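Local coordinates for protein U4/U6 snRNA-associated-splicing factor PRP24 (Saccharomyces cerevisiae, PDB 4N0T) that binds U6 snRNA and helps anneal it to U4 snRNA, acting as a recycling factor of the spliceosome, at residues Ser172-Gly177 / Ser253-Lys258; Glu179-Asn184 / Cys223-Phe228; Glu197-Phe202 / Leu238-Ser243. One frame throughout, in Å; residues are numbered along the deposited sequence.

How the contacts relate
All three contacts are built around the sheet of the third RNA recognition motif. Along the chain come 172-177, 179-184, 197-202, 223-228, 238-243 and 253-258, so contact 1 brackets the other two, whose segments alternate. Contact 2 pairs the central strand 179-185 with its neighbour 222-228; its centre is about 10 Å from those of contacts 1 and 3, which lie about 17 Å apart. Contact 1 lies where strand 248-254 runs out towards helix 258-270, and Thr174 joins it to Glu179 of contact 2. Contact 3 packs on the sheet face turned from the RNA, mainly through Phe199. One sheet thus carries RNA on one face and helices on the other.

Contact 1. Residues Ser172-Gly177 / Ser253-Lys258; sequences SATLEG and SLADKK. With nucleotides of chain B.
Thr174 and Lys257 meet through carbons set by their first torsions: CG2 of Thr174 stands anti to the backbone N, and CG of Lys257 anti to the carbonyl carbon (chi1 -60°). The side chains slide past each other in opposite directions, with Thr174 CG2 3.7 Å from Lys257 CG. One step further out, Lys257 CD touches Leu175 CD2 at 3.7 Å. A water near Thr174 O (3.1 Å) and Ala255 O (2.7 Å) may bridge them, though its acceptors outnumber its protons. Thr174 OG1 turns elsewhere, to a hydrogen bond with Glu179.

Asp256 and Lys257 also read RNA bases. Lys257 N donates to O6 of G26 of chain B at 2.8 Å, and N1 of the same guanine gives Asp256 OD1 a nearly straight bond (2.9 Å, 174°). Asp256 N donates to N1 of A13 of chain B at 2.9 Å. An alanine in place of Lys257 could keep the backbone bond to O6, but would probably leave Thr174 CG2 and Leu175 CD2 without the aliphatic chain they pack on and open a gap there.

Gly177 closes helix 172-175 in a Schellman motif before strand 179-185. That short helix lies against the chain leaving strand 248-254, where Lys257 occupies the N-cap position of helix 258-270 and Ala255 rests on Glu179 and on Phe225 of strand 222-228.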
loop_
_atom_site.group_PDB
_atom_site.type_symbol
_atom_site.label_atom_id
_atom_site.label_comp_id
_atom_site.label_asym_id
_atom_site.label_seq_id
_atom_site.Cartn_x
_atom_site.Cartn_y
_atom_site.Cartn_z
ATOM N N SER A 172 8.942 -9.415 -9.895
ATOM C CA SER A 172 9.783 -10.083 -8.905
ATOM C C SER A 172 11.250 -10.177 -9.326
ATOM O O SER A 172 12.139 -10.200 -8.475
ATOM C CB SER A 172 9.260 -11.483 -8.603
ATOM O OG SER A 172 9.181 -12.240 -9.790
ATOM N N ALA A 173 11.499 -10.221 -10.627
ATOM C CA ALA A 173 12.883 -10.366 -11.101
ATOM C C ALA A 173 13.742 -9.188 -10.635
ATOM O O ALA A 173 14.895 -9.364 -10.219
ATOM C CB ALA A 173 12.924 -10.523 -12.629
ATOM N N THR A 174 13.170 -7.984 -10.663
ATOM C CA THR A 174 13.892 -6.808 -10.189
ATOM C C THR A 174 14.115 -6.867 -8.680
ATOM O O THR A 174 15.200 -6.544 -8.193
ATOM C CB THR A 174 13.145 -5.512 -10.562
ATOM O OG1 THR A 174 12.771 -5.563 -11.945
ATOM C CG2 THR A 174 14.034 -4.314 -10.334
ATOM N N LEU A 175 13.077 -7.267 -7.937
ATOM C CA LEU A 175 13.182 -7.399 -6.492
ATOM C C LEU A 175 14.264 -8.411 -6.115
ATOM O O LEU A 175 14.956 -8.251 -5.116
ATOM C CB LEU A 175 11.816 -7.806 -5.910
ATOM C CG LEU A 175 10.701 -6.759 -6.117
ATOM C CD1 LEU A 175 9.275 -7.328 -5.918
ATOM C CD2 LEU A 175 10.925 -5.574 -5.202
ATOM N N GLU A 176 14.439 -9.428 -6.950
ATOM C CA GLU A 176 15.348 -10.531 -6.644
ATOM C C GLU A 176 16.777 -10.293 -7.138
ATOM O O GLU A 176 17.648 -11.137 -6.930
ATOM C CB GLU A 176 14.824 -11.838 -7.248
ATOM C CG GLU A 176 13.649 -12.444 -6.479
ATOM C CD GLU A 176 12.886 -13.476 -7.291
ATOM O OE1 GLU A 176 13.463 -14.048 -8.243
ATOM O OE2 GLU A 176 11.703 -13.733 -6.969
ATOM N N GLY A 177 17.003 -9.158 -7.797
ATOM C CA GLY A 177 18.335 -8.795 -8.251
ATOM C C GLY A 177 18.729 -9.520 -9.515
ATOM O O GLY A 177 19.917 -9.750 -9.756
ATOM N N SER A 253 24.281 -2.154 -14.791
ATOM C CA SER A 253 24.017 -2.058 -13.364
ATOM C C SER A 253 22.794 -2.879 -13.061
ATOM O O SER A 253 22.014 -3.177 -13.970
ATOM C CB SER A 253 23.761 -0.600 -12.991
ATOM O OG SER A 253 22.616 -0.105 -13.669
ATOM N N LEU A 254 22.609 -3.239 -11.787
ATOM C CA LEU A 254 21.344 -3.816 -11.359
ATOM C C LEU A 254 20.258 -2.751 -11.423
ATOM O O LEU A 254 20.441 -1.632 -10.925
ATOM C CB LEU A 254 21.423 -4.354 -9.931
ATOM C CG LEU A 254 22.238 -5.614 -9.672
ATOM C CD1 LEU A 254 22.058 -6.036 -8.219
ATOM C CD2 LEU A 254 21.796 -6.730 -10.583
ATOM N N ALA A 255 19.122 -3.095 -12.020
ATOM C CA ALA A 255 18.023 -2.138 -12.148
ATOM C C ALA A 255 17.524 -1.769 -10.767
ATOM O O ALA A 255 17.361 -2.643 -9.917
ATOM C CB ALA A 255 16.892 -2.723 -12.947
ATOM N N ASP A 256 17.279 -0.481 -10.549
ATOM C CA ASP A 256 16.683 -0.053 -9.292
ATOM C C ASP A 256 15.190 -0.348 -9.316
ATOM O O ASP A 256 14.592 -0.494 -10.382
ATOM C CB ASP A 256 16.918 1.444 -9.075
ATOM C CG ASP A 256 18.375 1.779 -8.877
ATOM O OD1 ASP A 256 19.038 1.130 -8.038
ATOM O OD2 ASP A 256 18.863 2.690 -9.576
ATOM N N LYS A 257 14.585 -0.423 -8.134
ATOM C CA LYS A 257 13.145 -0.648 -8.019
ATOM C C LYS A 257 12.369 0.663 -7.908
ATOM O O LYS A 257 12.937 1.709 -7.563
ATOM C CB LYS A 257 12.863 -1.553 -6.810
ATOM C CG LYS A 257 13.559 -2.928 -6.936
ATOM C CD LYS A 257 14.001 -3.504 -5.590
ATOM C CE LYS A 257 15.364 -2.988 -5.193
ATOM N NZ LYS A 257 16.055 -3.839 -4.202
ATOM N N LYS A 258 11.075 0.606 -8.218
ATOM C CA LYS A 258 10.245 1.806 -8.279
ATOM C C LYS A 258 10.225 2.663 -7.011
ATOM O O LYS A 258 10.367 3.877 -7.110
ATOM C CB LYS A 258 8.813 1.486 -8.737
ATOM C CG LYS A 258 8.709 1.130 -10.209
ATOM C CD LYS A 258 9.264 2.251 -11.098
ATOM C CE LYS A 258 9.043 1.949 -12.584
ATOM N NZ LYS A 258 9.824 2.869 -13.470
ATOM P P G B 26 15.395 -2.946 1.544
ATOM O OP1 G B 26 15.778 -3.574 0.272
ATOM O OP2 G B 26 15.237 -3.746 2.783
ATOM O "O5'" G B 26 16.397 -1.774 1.920
ATOM C "C5'" G B 26 17.763 -2.034 2.221
ATOM C "C4'" G B 26 18.623 -0.916 1.701
ATOM O "O4'" G B 26 18.616 -0.976 0.246
ATOM C "C3'" G B 26 18.133 0.488 2.076
ATOM O "O3'" G B 26 19.252 1.365 2.216
ATOM C "C2'" G B 26 17.336 0.895 0.842
ATOM O "O2'" G B 26 17.196 2.287 0.664
ATOM C "C1'" G B 26 18.173 0.265 -0.270
ATOM N N9 G B 26 17.428 0.045 -1.510
ATOM C C8 G B 26 16.132 -0.404 -1.637
ATOM N N7 G B 26 15.752 -0.441 -2.885
ATOM C C5 G B 26 16.847 0.002 -3.608
ATOM C C6 G B 26 17.010 0.164 -5.001
ATOM O O6 G B 26 16.189 -0.063 -5.893
ATOM N N1 G B 26 18.263 0.645 -5.326
ATOM C C2 G B 26 19.240 0.916 -4.405
ATOM N N2 G B 26 20.401 1.374 -4.904
ATOM N N3 G B 26 19.109 0.774 -3.099
ATOM C C4 G B 26 17.883 0.318 -2.773
ATOM P P A B 13 11.162 5.820 -20.624
ATOM O OP1 A B 13 9.778 5.429 -21.038
ATOM O OP2 A B 13 11.423 6.822 -19.560
ATOM O "O5'" A B 13 11.897 4.460 -20.258
ATOM C "C5'" A B 13 12.908 4.428 -19.265
ATOM C "C4'" A B 13 12.532 3.452 -18.183
ATOM O "O4'" A B 13 13.706 3.136 -17.389
ATOM C "C3'" A B 13 11.476 3.946 -17.194
ATOM O "O3'" A B 13 10.721 2.814 -16.757
ATOM C "C2'" A B 13 12.334 4.426 -16.030
ATOM O "O2'" A B 13 11.659 4.503 -14.793
ATOM C "C1'" A B 13 13.402 3.345 -16.024
ATOM N N9 A B 13 14.646 3.643 -15.322
ATOM C C8 A B 13 15.507 4.701 -15.455
ATOM N N7 A B 13 16.568 4.591 -14.696
ATOM C C5 A B 13 16.399 3.380 -14.039
ATOM C C6 A B 13 17.176 2.694 -13.098
ATOM N N6 A B 13 18.345 3.153 -12.633
ATOM N N1 A B 13 16.719 1.502 -12.660
ATOM C C2 A B 13 15.562 1.039 -13.126
ATOM N N3 A B 13 14.736 1.595 -14.007
ATOM C C4 A B 13 15.222 2.779 -14.426
ATOM P P A B 15 6.613 -1.385 -20.240
ATOM O OP1 A B 15 5.783 -1.660 -21.440
ATOM O OP2 A B 15 6.172 -0.419 -19.222
ATOM O "O5'" A B 15 6.888 -2.768 -19.506
ATOM C "C5'" A B 15 7.314 -3.912 -20.225
ATOM C "C4'" A B 15 7.933 -4.931 -19.305
ATOM O "O4'" A B 15 9.042 -4.334 -18.581
ATOM C "C3'" A B 15 7.030 -5.449 -18.198
ATOM O "O3'" A B 15 6.118 -6.426 -18.656
ATOM C "C2'" A B 15 8.041 -5.974 -17.188
ATOM O "O2'" A B 15 8.600 -7.206 -17.635
ATOM C "C1'" A B 15 9.121 -4.893 -17.282
ATOM N N9 A B 15 8.862 -3.824 -16.309
ATOM C C8 A B 15 8.207 -2.637 -16.505
ATOM N N7 A B 15 8.132 -1.899 -15.419
ATOM C C5 A B 15 8.759 -2.658 -14.446
ATOM C C6 A B 15 8.993 -2.426 -13.081
ATOM N N6 A B 15 8.597 -1.323 -12.454
ATOM N N1 A B 15 9.658 -3.377 -12.397
ATOM C C2 A B 15 10.052 -4.485 -13.053
ATOM N N3 A B 15 9.880 -4.827 -14.336
ATOM C C4 A B 15 9.217 -3.848 -14.978
HETATM O O HOH W 1 17.709 -4.795 -8.325
#

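Contact 2. Residues Glu179-Asn184 / Cys223-Phe228; sequences EIMIRN and CAFMVF. With nucleotides of chain B.
Ile180 and Met226 form a hydrogen-bonded antiparallel pair, as do Ile182 and Ala224, and the backbone bonds run both ways in each; Ile180 N reaches Met226 O at 2.8 Å, and Ile182 N gives Ala224 O a nearly straight bond (2.8 Å, 177°). Between them Met181 and Phe225 make a non-hydrogen-bonded pair.

Apolar contacts occupy the face of Ile180, Ile182, Ala224 and Met226. Ile180 CG1 touches Met226 CB at 3.7 Å, the two side chains side by side, and Ile180 CD1 sits at the edge of the Phe228 ring. Helix 192-199 covers this side, chiefly with Phe199.

Aromatic contacts lie on the face of Glu179, Met181 and Phe225. Met181 CG, anti to the backbone N (chi1 -174°), lies over the Phe225 ring 4.0 Å from its centroid, a CH-pi contact extended by the Met-aromatic approach of SD. Over the opposite face of that ring comes the base of C14 of chain B, its C2 3.3 Å above the plane and offset toward the rim.

Separately, A62 of chain B covers the Arg183 guanidinium, its C5 3.3 Å above the centre.

Glu179 supplies the polar recognition of C14 of chain B. Glu179 OE1 accepts from N4 of that cytosine at 2.8 Å and is hydrogen-bonded to Thr174. Glu179 OE2 lies 2.7 Å from N3 of that base; two nominal acceptors this close would probably need a proton on one of them. These neighbouring strands, sites of the RNP motifs in this fold, thus combine a stacking surface with recognition of the base edge.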
loop_
_atom_site.group_PDB
_atom_site.type_symbol
_atom_site.label_atom_id
_atom_site.label_comp_id
_atom_site.label_asym_id
_atom_site.label_seq_id
_atom_site.Cartn_x
_atom_site.Cartn_y
_atom_site.Cartn_z
ATOM N N GLU A 179 17.619 -8.534 -12.680
ATOM C CA GLU A 179 17.448 -7.673 -13.846
ATOM C C GLU A 179 18.557 -6.642 -13.922
ATOM O O GLU A 179 18.790 -5.894 -12.960
ATOM C CB GLU A 179 16.086 -6.948 -13.811
ATOM C CG GLU A 179 15.860 -6.081 -15.065
ATOM C CD GLU A 179 14.580 -5.256 -14.991
ATOM O OE1 GLU A 179 14.295 -4.702 -13.904
ATOM O OE2 GLU A 179 13.849 -5.168 -16.011
ATOM N N ILE A 180 19.241 -6.585 -15.061
ATOM C CA ILE A 180 20.240 -5.547 -15.266
ATOM C C ILE A 180 19.676 -4.464 -16.180
ATOM O O ILE A 180 18.748 -4.712 -16.984
ATOM C CB ILE A 180 21.566 -6.092 -15.858
ATOM C CG1 ILE A 180 21.317 -6.806 -17.186
ATOM C CG2 ILE A 180 22.242 -7.033 -14.850
ATOM C CD1 ILE A 180 22.619 -7.064 -17.996
ATOM N N MET A 181 20.209 -3.256 -16.028
ATOM C CA MET A 181 19.934 -2.177 -16.961
ATOM C C MET A 181 21.226 -1.864 -17.700
ATOM O O MET A 181 22.291 -1.698 -17.090
ATOM C CB MET A 181 19.451 -0.925 -16.230
ATOM C CG MET A 181 19.019 0.198 -17.179
ATOM S SD MET A 181 18.465 1.673 -16.273
ATOM C CE MET A 181 17.729 2.588 -17.603
ATOM N N ILE A 182 21.115 -1.793 -19.017
ATOM C CA ILE A 182 22.247 -1.453 -19.875
ATOM C C ILE A 182 21.976 -0.043 -20.390
ATOM O O ILE A 182 20.908 0.220 -20.958
ATOM C CB ILE A 182 22.327 -2.441 -21.046
ATOM C CG1 ILE A 182 22.426 -3.877 -20.506
ATOM C CG2 ILE A 182 23.513 -2.110 -21.959
ATOM C CD1 ILE A 182 21.981 -4.949 -21.494
ATOM N N ARG A 183 22.922 0.869 -20.183
ATOM C CA ARG A 183 22.729 2.265 -20.567
ATOM C C ARG A 183 23.800 2.697 -21.552
ATOM O O ARG A 183 24.873 2.107 -21.606
ATOM C CB ARG A 183 22.747 3.186 -19.331
ATOM C CG ARG A 183 21.503 3.003 -18.461
ATOM C CD ARG A 183 21.547 3.829 -17.170
ATOM N NE ARG A 183 22.491 3.294 -16.187
ATOM C CZ ARG A 183 22.491 3.657 -14.903
ATOM N NH1 ARG A 183 21.617 4.563 -14.475
ATOM N NH2 ARG A 183 23.372 3.134 -14.054
ATOM N N ASN A 184 23.458 3.731 -22.313
ATOM C CA ASN A 184 24.347 4.369 -23.276
ATOM C C ASN A 184 24.671 3.502 -24.468
ATOM O O ASN A 184 25.732 3.639 -25.069
ATOM C CB ASN A 184 25.622 4.874 -22.600
ATOM C CG ASN A 184 25.356 6.031 -21.670
ATOM O OD1 ASN A 184 24.305 6.702 -21.765
ATOM N ND2 ASN A 184 26.290 6.270 -20.741
ATOM N N CYS A 223 18.696 2.697 -23.810
ATOM C CA CYS A 223 18.796 1.733 -22.723
ATOM C C CYS A 223 17.995 0.478 -23.005
ATOM O O CYS A 223 17.112 0.462 -23.866
ATOM C CB CYS A 223 18.337 2.360 -21.405
ATOM S SG CYS A 223 16.577 2.780 -21.363
ATOM N N ALA A 224 18.335 -0.583 -22.277
ATOM C CA ALA A 224 17.645 -1.857 -22.385
ATOM C C ALA A 224 17.749 -2.553 -21.047
ATOM O O ALA A 224 18.656 -2.266 -20.256
ATOM C CB ALA A 224 18.276 -2.714 -23.475
ATOM N N PHE A 225 16.818 -3.466 -20.788
ATOM C CA PHE A 225 16.836 -4.215 -19.548
ATOM C C PHE A 225 16.888 -5.686 -19.881
ATOM O O PHE A 225 16.311 -6.125 -20.873
ATOM C CB PHE A 225 15.569 -3.945 -18.749
ATOM C CG PHE A 225 15.447 -2.537 -18.234
ATOM C CD1 PHE A 225 14.976 -1.518 -19.051
ATOM C CD2 PHE A 225 15.787 -2.239 -16.922
ATOM C CE1 PHE A 225 14.848 -0.222 -18.567
ATOM C CE2 PHE A 225 15.663 -0.938 -16.432
ATOM C CZ PHE A 225 15.184 0.066 -17.258
ATOM N N MET A 226 17.577 -6.448 -19.049
ATOM C CA MET A 226 17.773 -7.861 -19.305
ATOM C C MET A 226 17.582 -8.618 -18.001
ATOM O O MET A 226 18.194 -8.287 -16.977
ATOM C CB MET A 226 19.171 -8.096 -19.881
ATOM C CG MET A 226 19.509 -9.578 -20.082
ATOM S SD MET A 226 21.127 -9.737 -20.884
ATOM C CE MET A 226 20.879 -8.799 -22.394
ATOM N N VAL A 227 16.690 -9.601 -18.029
ATOM C CA VAL A 227 16.434 -10.432 -16.871
ATOM C C VAL A 227 17.076 -11.806 -17.024
ATOM O O VAL A 227 16.832 -12.499 -18.020
ATOM C CB VAL A 227 14.934 -10.632 -16.686
ATOM C CG1 VAL A 227 14.681 -11.601 -15.546
ATOM C CG2 VAL A 227 14.278 -9.290 -16.409
ATOM N N PHE A 228 17.877 -12.191 -16.035
ATOM C CA PHE A 228 18.515 -13.513 -16.033
ATOM C C PHE A 228 17.721 -14.463 -15.158
ATOM O O PHE A 228 17.066 -14.029 -14.200
ATOM C CB PHE A 228 19.926 -13.420 -15.484
ATOM C CG PHE A 228 20.882 -12.738 -16.404
ATOM C CD1 PHE A 228 21.051 -11.362 -16.344
ATOM C CD2 PHE A 228 21.625 -13.480 -17.318
ATOM C CE1 PHE A 228 21.944 -10.716 -17.202
ATOM C CE2 PHE A 228 22.523 -12.843 -18.187
ATOM C CZ PHE A 228 22.680 -11.464 -18.124
ATOM P P C B 14 9.127 2.753 -16.918
ATOM O OP1 C B 14 8.625 4.067 -17.422
ATOM O OP2 C B 14 8.593 2.201 -15.637
ATOM O "O5'" C B 14 8.878 1.625 -18.010
ATOM C "C5'" C B 14 9.168 1.845 -19.389
ATOM C "C4'" C B 14 9.816 0.636 -20.013
ATOM O "O4'" C B 14 11.104 0.418 -19.385
ATOM C "C3'" C B 14 9.093 -0.694 -19.825
ATOM O "O3'" C B 14 8.056 -0.909 -20.762
ATOM C "C2'" C B 14 10.217 -1.703 -19.969
ATOM O "O2'" C B 14 10.575 -1.843 -21.343
ATOM C "C1'" C B 14 11.364 -0.965 -19.296
ATOM N N1 C B 14 11.599 -1.333 -17.876
ATOM C C2 C B 14 12.131 -2.595 -17.611
ATOM O O2 C B 14 12.307 -3.391 -18.551
ATOM N N3 C B 14 12.433 -2.930 -16.343
ATOM C C4 C B 14 12.234 -2.066 -15.346
ATOM N N4 C B 14 12.565 -2.485 -14.126
ATOM C C5 C B 14 11.709 -0.756 -15.577
ATOM C C6 C B 14 11.425 -0.432 -16.854
ATOM P P A B 62 26.449 4.129 -8.493
ATOM O OP1 A B 62 25.300 4.333 -9.418
ATOM O OP2 A B 62 26.504 2.917 -7.632
ATOM O "O5'" A B 62 27.792 4.150 -9.346
ATOM C "C5'" A B 62 28.043 5.182 -10.290
ATOM C "C4'" A B 62 28.402 4.609 -11.636
ATOM O "O4'" A B 62 27.214 4.060 -12.264
ATOM C "C3'" A B 62 28.951 5.598 -12.656
ATOM O "O3'" A B 62 30.344 5.804 -12.499
ATOM C "C2'" A B 62 28.585 4.947 -13.984
ATOM O "O2'" A B 62 29.500 3.898 -14.276
ATOM C "C1'" A B 62 27.227 4.331 -13.648
ATOM N N9 A B 62 26.101 5.247 -13.911
ATOM C C8 A B 62 25.363 5.901 -12.951
ATOM N N7 A B 62 24.401 6.645 -13.436
ATOM C C5 A B 62 24.507 6.471 -14.811
ATOM C C6 A B 62 23.767 6.997 -15.884
ATOM N N6 A B 62 22.735 7.839 -15.743
ATOM N N1 A B 62 24.129 6.615 -17.133
ATOM C C2 A B 62 25.154 5.775 -17.269
ATOM N N3 A B 62 25.926 5.213 -16.339
ATOM C C4 A B 62 25.540 5.604 -15.114
ATOM P P A B 13 11.162 5.820 -20.624
ATOM O OP1 A B 13 9.778 5.429 -21.038
ATOM O OP2 A B 13 11.423 6.822 -19.560
ATOM O "O5'" A B 13 11.897 4.460 -20.258
ATOM C "C5'" A B 13 12.908 4.428 -19.265
ATOM C "C4'" A B 13 12.532 3.452 -18.183
ATOM O "O4'" A B 13 13.706 3.136 -17.389
ATOM C "C3'" A B 13 11.476 3.946 -17.194
ATOM O "O3'" A B 13 10.721 2.814 -16.757
ATOM C "C2'" A B 13 12.334 4.426 -16.030
ATOM O "O2'" A B 13 11.659 4.503 -14.793
ATOM C "C1'" A B 13 13.402 3.345 -16.024
ATOM N N9 A B 13 14.646 3.643 -15.322
ATOM C C8 A B 13 15.507 4.701 -15.455
ATOM N N7 A B 13 16.568 4.591 -14.696
ATOM C C5 A B 13 16.399 3.380 -14.039
ATOM C C6 A B 13 17.176 2.694 -13.098
ATOM N N6 A B 13 18.345 3.153 -12.633
ATOM N N1 A B 13 16.719 1.502 -12.660
ATOM C C2 A B 13 15.562 1.039 -13.126
ATOM N N3 A B 13 14.736 1.595 -14.007
ATOM C C4 A B 13 15.222 2.779 -14.426
#

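Contact 3. Residues Glu197-Phe202 / Leu238-Ser243; sequences ESFEGF and LQMNRS
The helical layer of the RNA recognition motif contains this contact: residues 197-202, at the C-terminal side of helix 192-199, meet the loop that follows helix 231-237. Met240 is the residue that fits between, touching both Phe199 and Phe202. Met240 CG packs 3.6 Å from Phe199 CE2 and 3.5 Å from Phe202 CE2. Beyond CG the chain bends twice, and the last torsion (chi3 -80°) brings the methyl CE of Met240 over the face of the Phe199 ring, 4.1 Å from the centroid, in a CH-pi contact offset toward the rim. Met240 CE also comes to 3.9 Å from Ser198 O. The sulfur makes Met-aromatic contacts with both rings; toward Phe202 it lies at the edge, Met240 SD 5.4 Å from the centroid.

Gln239 adds a smaller contact at the ring edge. Gln239 NE2 lies near the plane of the Phe202 ring, 3.8 Å from Phe202 CE1, with the amide turned 62° from the ring; that NE2 is hydrogen-bonded to Arg236 O. After Met240 the chain reverses in a type II beta turn to Ser243. Met240 O is gripped twice by that residue, by Ser243 N at 3.0 Å and Ser243 OG at 2.7 Å, which helps fix the backbone that carries the methionine.

Phe199 extends the packing inward to Ile180, Ile182 and Val252 of the sheet, while Phe202 rests on Ala237. Two helices laid on the sheet face away from the RNA, with aromatic and aliphatic side chains between, are typical of the beta-alpha-beta-beta-alpha-beta fold of this motif.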
loop_
_atom_site.group_PDB
_atom_site.type_symbol
_atom_site.label_atom_id
_atom_site.label_comp_id
_atom_site.label_asym_id
_atom_site.label_seq_id
_atom_site.Cartn_x
_atom_site.Cartn_y
_atom_site.Cartn_z
ATOM N N GLU A 197 23.605 -12.159 -27.682
ATOM C CA GLU A 197 24.917 -12.719 -28.020
ATOM C C GLU A 197 25.993 -12.255 -27.045
ATOM O O GLU A 197 26.900 -13.013 -26.708
ATOM C CB GLU A 197 25.324 -12.328 -29.443
ATOM C CG GLU A 197 24.483 -12.958 -30.538
ATOM C CD GLU A 197 24.678 -12.277 -31.884
ATOM O OE1 GLU A 197 24.007 -12.680 -32.860
ATOM O OE2 GLU A 197 25.502 -11.335 -31.963
ATOM N N SER A 198 25.881 -11.013 -26.580
ATOM C CA SER A 198 26.929 -10.435 -25.746
ATOM C C SER A 198 26.835 -10.849 -24.286
ATOM O O SER A 198 27.833 -10.815 -23.561
ATOM C CB SER A 198 26.921 -8.909 -25.859
ATOM O OG SER A 198 27.177 -8.504 -27.196
ATOM N N PHE A 199 25.636 -11.219 -23.850
ATOM C CA PHE A 199 25.414 -11.509 -22.435
ATOM C C PHE A 199 25.051 -12.960 -22.092
ATOM O O PHE A 199 25.139 -13.331 -20.926
ATOM C CB PHE A 199 24.318 -10.588 -21.865
ATOM C CG PHE A 199 24.769 -9.164 -21.614
ATOM C CD1 PHE A 199 24.722 -8.217 -22.629
ATOM C CD2 PHE A 199 25.230 -8.781 -20.360
ATOM C CE1 PHE A 199 25.122 -6.909 -22.402
ATOM C CE2 PHE A 199 25.632 -7.468 -20.116
ATOM C CZ PHE A 199 25.576 -6.530 -21.140
ATOM N N GLU A 200 24.629 -13.773 -23.069
ATOM C CA GLU A 200 24.128 -15.120 -22.747
ATOM C C GLU A 200 25.193 -16.046 -22.148
ATOM O O GLU A 200 24.858 -17.038 -21.500
ATOM C CB GLU A 200 23.490 -15.796 -23.957
ATOM C CG GLU A 200 24.508 -16.124 -25.044
ATOM C CD GLU A 200 23.862 -16.596 -26.328
ATOM O OE1 GLU A 200 22.647 -16.860 -26.329
ATOM O OE2 GLU A 200 24.581 -16.689 -27.346
ATOM N N GLY A 201 26.464 -15.711 -22.346
ATOM C CA GLY A 201 27.548 -16.451 -21.718
ATOM C C GLY A 201 27.487 -16.446 -20.197
ATOM O O GLY A 201 27.952 -17.385 -19.545
ATOM N N PHE A 202 26.923 -15.381 -19.620
ATOM C CA PHE A 202 26.854 -15.269 -18.168
ATOM C C PHE A 202 25.802 -16.195 -17.551
ATOM O O PHE A 202 25.910 -16.569 -16.385
ATOM C CB PHE A 202 26.569 -13.814 -17.765
ATOM C CG PHE A 202 27.706 -12.883 -18.049
ATOM C CD1 PHE A 202 28.849 -12.901 -17.256
ATOM C CD2 PHE A 202 27.652 -12.005 -19.121
ATOM C CE1 PHE A 202 29.903 -12.056 -17.516
ATOM C CE2 PHE A 202 28.708 -11.155 -19.389
ATOM C CZ PHE A 202 29.836 -11.176 -18.583
ATOM N N LEU A 238 27.518 -7.851 -14.456
ATOM C CA LEU A 238 27.905 -6.481 -14.124
ATOM C C LEU A 238 29.347 -6.179 -14.517
ATOM O O LEU A 238 29.741 -5.011 -14.630
ATOM C CB LEU A 238 27.688 -6.194 -12.636
ATOM C CG LEU A 238 26.259 -6.348 -12.131
ATOM C CD1 LEU A 238 26.194 -6.085 -10.629
ATOM C CD2 LEU A 238 25.294 -5.432 -12.901
ATOM N N GLN A 239 30.140 -7.221 -14.754
ATOM C CA GLN A 239 31.509 -7.019 -15.240
ATOM C C GLN A 239 31.532 -6.353 -16.609
ATOM O O GLN A 239 32.565 -5.830 -17.036
ATOM C CB GLN A 239 32.245 -8.355 -15.342
ATOM C CG GLN A 239 32.499 -9.067 -14.027
ATOM C CD GLN A 239 33.025 -10.470 -14.264
ATOM O OE1 GLN A 239 34.238 -10.696 -14.300
ATOM N NE2 GLN A 239 32.112 -11.419 -14.462
ATOM N N MET A 240 30.400 -6.387 -17.309
ATOM C CA MET A 240 30.288 -5.707 -18.595
ATOM C C MET A 240 30.201 -4.179 -18.456
ATOM O O MET A 240 30.270 -3.463 -19.458
ATOM C CB MET A 240 29.083 -6.236 -19.388
ATOM C CG MET A 240 29.215 -7.674 -19.851
ATOM S SD MET A 240 30.277 -7.767 -21.305
ATOM C CE MET A 240 29.091 -7.267 -22.558
ATOM N N ASN A 241 30.035 -3.686 -17.228
ATOM C CA ASN A 241 30.021 -2.237 -16.973
ATOM C C ASN A 241 31.352 -1.613 -17.397
ATOM O O ASN A 241 32.422 -2.140 -17.067
ATOM C CB ASN A 241 29.762 -1.956 -15.491
ATOM C CG ASN A 241 29.543 -0.482 -15.203
ATOM O OD1 ASN A 241 28.811 0.208 -15.921
ATOM N ND2 ASN A 241 30.190 0.011 -14.153
ATOM N N ARG A 242 31.267 -0.511 -18.140
ATOM C CA ARG A 242 32.432 0.220 -18.676
ATOM C C ARG A 242 33.145 -0.524 -19.802
ATOM O O ARG A 242 34.200 -0.084 -20.274
ATOM C CB ARG A 242 33.437 0.575 -17.575
ATOM C CG ARG A 242 32.834 1.311 -16.396
ATOM C CD ARG A 242 32.933 2.804 -16.592
ATOM N NE ARG A 242 33.665 3.431 -15.497
ATOM C CZ ARG A 242 34.555 4.405 -15.650
ATOM N NH1 ARG A 242 34.833 4.870 -16.861
ATOM N NH2 ARG A 242 35.171 4.910 -14.590
ATOM N N SER A 243 32.578 -1.639 -20.251
ATOM C CA SER A 243 33.175 -2.363 -21.370
ATOM C C SER A 243 32.775 -1.728 -22.698
ATOM O O SER A 243 31.828 -0.927 -22.764
ATOM C CB SER A 243 32.782 -3.841 -21.341
ATOM O OG SER A 243 31.469 -4.018 -21.840
#